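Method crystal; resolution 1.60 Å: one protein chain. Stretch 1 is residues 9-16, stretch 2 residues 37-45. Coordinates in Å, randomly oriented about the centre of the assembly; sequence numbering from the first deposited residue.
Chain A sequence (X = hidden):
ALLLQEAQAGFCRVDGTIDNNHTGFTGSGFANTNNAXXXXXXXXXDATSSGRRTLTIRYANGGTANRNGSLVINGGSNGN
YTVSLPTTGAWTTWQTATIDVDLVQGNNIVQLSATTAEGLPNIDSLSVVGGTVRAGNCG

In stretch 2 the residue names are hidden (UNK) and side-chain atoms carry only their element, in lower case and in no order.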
# COMPACT_ATOMS: atom_id res chain seq x y z
N ALA A 9 -4.36 -8.59 10.43
CA ALA A 9 -5.53 -7.73 10.48
C ALA A 9 -5.20 -6.40 9.85
O ALA A 9 -4.14 -5.81 10.12
CB ALA A 9 -6.04 -7.53 11.94
N GLY A 10 -6.11 -5.92 9.01
CA GLY A 10 -5.92 -4.65 8.32
C GLY A 10 -5.47 -4.83 6.88
O GLY A 10 -5.54 -3.90 6.09
N PHE A 11 -5.00 -6.02 6.52
CA PHE A 11 -4.68 -6.31 5.11
C PHE A 11 -5.93 -6.92 4.51
O PHE A 11 -6.43 -7.93 5.01
CB PHE A 11 -3.50 -7.26 4.97
CG PHE A 11 -3.04 -7.44 3.54
CD1 PHE A 11 -2.06 -6.62 3.01
CD2 PHE A 11 -3.60 -8.40 2.74
CE1 PHE A 11 -1.61 -6.78 1.72
CE2 PHE A 11 -3.18 -8.54 1.41
CZ PHE A 11 -2.19 -7.72 0.90
N CYS A 12 -6.43 -6.33 3.43
CA CYS A 12 -7.71 -6.76 2.88
C CYS A 12 -7.61 -7.61 1.62
O CYS A 12 -8.34 -8.58 1.47
CB CYS A 12 -8.61 -5.54 2.62
SG CYS A 12 -9.07 -4.73 4.13
N ARG A 13 -6.79 -7.20 0.67
CA ARG A 13 -6.82 -7.82 -0.64
C ARG A 13 -5.62 -7.44 -1.45
O ARG A 13 -5.07 -6.36 -1.28
CB ARG A 13 -8.08 -7.38 -1.43
CG ARG A 13 -8.30 -8.16 -2.69
CD ARG A 13 -9.48 -7.68 -3.47
NE ARG A 13 -9.13 -6.70 -4.48
CZ ARG A 13 -9.44 -5.41 -4.43
NH1 ARG A 13 -10.10 -4.91 -3.38
NH2 ARG A 13 -9.07 -4.59 -5.41
N VAL A 14 -5.19 -8.37 -2.29
CA VAL A 14 -4.31 -8.08 -3.43
C VAL A 14 -4.91 -8.71 -4.69
O VAL A 14 -5.34 -9.86 -4.67
CB VAL A 14 -2.85 -8.56 -3.24
CG1 VAL A 14 -2.79 -10.03 -2.87
CG2 VAL A 14 -1.99 -8.24 -4.49
N ASP A 15 -4.98 -7.92 -5.76
CA ASP A 15 -5.30 -8.44 -7.09
C ASP A 15 -4.02 -9.02 -7.65
O ASP A 15 -3.24 -8.32 -8.32
CB ASP A 15 -5.85 -7.35 -7.98
CG ASP A 15 -7.10 -6.72 -7.41
OD1 ASP A 15 -7.97 -7.51 -6.92
OD2 ASP A 15 -7.20 -5.45 -7.42
N GLY A 16 -3.79 -10.28 -7.36
CA GLY A 16 -2.48 -10.91 -7.58
C GLY A 16 -2.23 -11.95 -6.50
O GLY A 16 -3.13 -12.68 -6.14
N UNK A 37 -3.15 -2.57 -15.45
CA UNK A 37 -3.56 -1.30 -14.93
C UNK A 37 -4.74 -1.53 -13.99
O UNK A 37 -5.60 -2.38 -14.24
c UNK A 37 -4.69 1.79 -16.87
c UNK A 37 -3.95 -0.38 -16.07
n UNK A 37 -5.94 2.21 -16.84
c UNK A 37 -4.20 1.02 -15.68
o UNK A 37 -3.96 1.94 -17.86
N UNK A 38 -4.73 -0.81 -12.87
CA UNK A 38 -5.79 -0.90 -11.90
C UNK A 38 -5.61 -1.98 -10.85
O UNK A 38 -6.30 -1.98 -9.83
N UNK A 39 -4.70 -2.93 -11.08
CA UNK A 39 -4.46 -3.96 -10.07
C UNK A 39 -4.06 -3.31 -8.74
O UNK A 39 -3.21 -2.43 -8.70
c UNK A 39 -3.42 -4.96 -10.55
N UNK A 40 -4.69 -3.76 -7.65
CA UNK A 40 -4.60 -3.08 -6.37
C UNK A 40 -4.11 -3.92 -5.19
O UNK A 40 -4.14 -5.18 -5.21
c UNK A 40 -5.92 -2.41 -6.03
N UNK A 41 -3.64 -3.19 -4.17
CA UNK A 41 -3.45 -3.72 -2.83
C UNK A 41 -4.36 -2.90 -1.96
O UNK A 41 -4.43 -1.66 -2.13
c UNK A 41 -1.07 -4.31 -3.35
c UNK A 41 -1.84 -4.31 -0.95
c UNK A 41 -1.98 -3.64 -2.34
N UNK A 42 -5.06 -3.56 -1.04
CA UNK A 42 -6.07 -2.88 -0.22
C UNK A 42 -5.87 -3.18 1.27
O UNK A 42 -5.68 -4.34 1.67
c UNK A 42 -7.52 -3.25 -0.63
c UNK A 42 -7.74 -3.06 -2.13
c UNK A 42 -8.55 -2.43 0.16
N UNK A 43 -5.90 -2.11 2.07
CA UNK A 43 -5.83 -2.16 3.52
C UNK A 43 -7.03 -1.45 4.11
O UNK A 43 -7.71 -0.68 3.44
c UNK A 43 -2.61 -1.41 2.34
c UNK A 43 -1.42 -2.15 2.19
c UNK A 43 -3.28 -1.93 3.49
c UNK A 43 -2.90 -0.40 1.42
c UNK A 43 -2.52 -2.90 3.99
c UNK A 43 -1.99 -0.15 0.41
c UNK A 43 -0.83 -0.90 0.29
n UNK A 43 -1.39 -3.06 3.21
c UNK A 43 -4.58 -1.45 4.05
c UNK A 43 -0.52 -1.90 1.18
N UNK A 44 -7.23 -1.67 5.41
CA UNK A 44 -8.31 -1.00 6.13
C UNK A 44 -7.77 -0.49 7.46
O UNK A 44 -7.17 -1.25 8.22
c UNK A 44 -9.46 -1.94 6.38
N UNK A 45 -8.03 0.78 7.74
CA UNK A 45 -7.54 1.43 8.96
C UNK A 45 -8.70 2.08 9.67
O UNK A 45 -9.47 2.80 9.06
c UNK A 45 -6.02 3.19 9.84
c UNK A 45 -4.78 3.11 6.83
c UNK A 45 -5.37 2.01 7.74
c UNK A 45 -6.54 2.55 8.59

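Position 37 carries three side-chain carbons in an unbranched run, the third bonded to one oxygen and one nitrogen. A terminal O and N on one carbon define an amide, and three carbons make it the longer of the two amides: Gln37. Its nearest approach to stretch 1, CB of Gln37 to OD2 of Asp15, is 10.5 Å, so the side chain takes no part in the contact.

Position 38 has no side-chain atoms, so it is Gly38. Its phi/psi of 88/-15 supports the reading, since a CB there would be jammed against the carbonyl O of the residue before.

Position 39 has a single carbon, which is alanine. The CB of Ala39 points sideways and lies 4.3 Å from the CB of Asp15, a loose contact.

Position 40 again has one carbon, 3.6 Å from OD2 of Asp15, and is Ala40. Its backbone is held at both polar atoms: Asp15 N donates to Ala40 O at 2.9 Å (167°), and Ala40 N donates to Asp15 OD2 at 3.0 Å (145°).

Position 41 shows three carbons, one bonded to CA and carrying the other two. This fork without further extension is valine. In Val41, CG1 sits 3.6 Å from CE1 of Phe11, and CG2 lies 4.2 Å from CG2 of Val14.

Position 42 repeats the three-carbon fork, and the side chain turns to the face shared with Arg13: Val42. Its CG2 is 3.2 Å from NH1 of Arg13, over one face of the guanidinium, while CG1 lies 4.0 Å from CB of Cys12.

Position 43 has one carbon leading to fused five- and six-membered rings holding eight carbons and one nitrogen, an indole, hence Trp43. The edge of the Phe11 ring is directed at its face, offset, with 5.4 Å between the Phe11 and five-membered-ring centroids and planes at 86°. Phe11 CD1 approaches Trp43 CD1 to 3.9 Å.

Position 44 has one carbon, 3.6 Å from SG of Cys12, and is Ala44. Its N donates to Gly10 O at 2.9 Å.

Position 45 has four carbons, forked at the first with one arm two carbons long, which is isoleucine. The CA-to-CB bond of Ile45 points away, and its side chain comes no closer to stretch 1 than the 6.1 Å from CG1 of Ile45 to O of Gly10.

The contact is an antiparallel strand pairing, with N-to-C directions 168° apart. A beta bulge shifts the register by one between Phe11 and Arg13: Val42 O accepts from both Cys12 N (2.8 Å) and Arg13 N (3.2 Å), while Val42 N returns a bond to Arg13 O (2.8 Å). Phe11, Val14, Val41 and Trp43 share one face and form its apolar contacts. On the other, Arg13 lies beside Val42, its guanidinium held by Asp15 through NE to OD1 (2.8 Å, a salt bridge) and NH2 to OD2 (2.9 Å). Because OD2 also accepts from Ala40 N, the same carboxylate ties the arginine to the opposing backbone. Together the stretches bury 549 Å².

Stretch 2 37-45: QGAAVVWAI
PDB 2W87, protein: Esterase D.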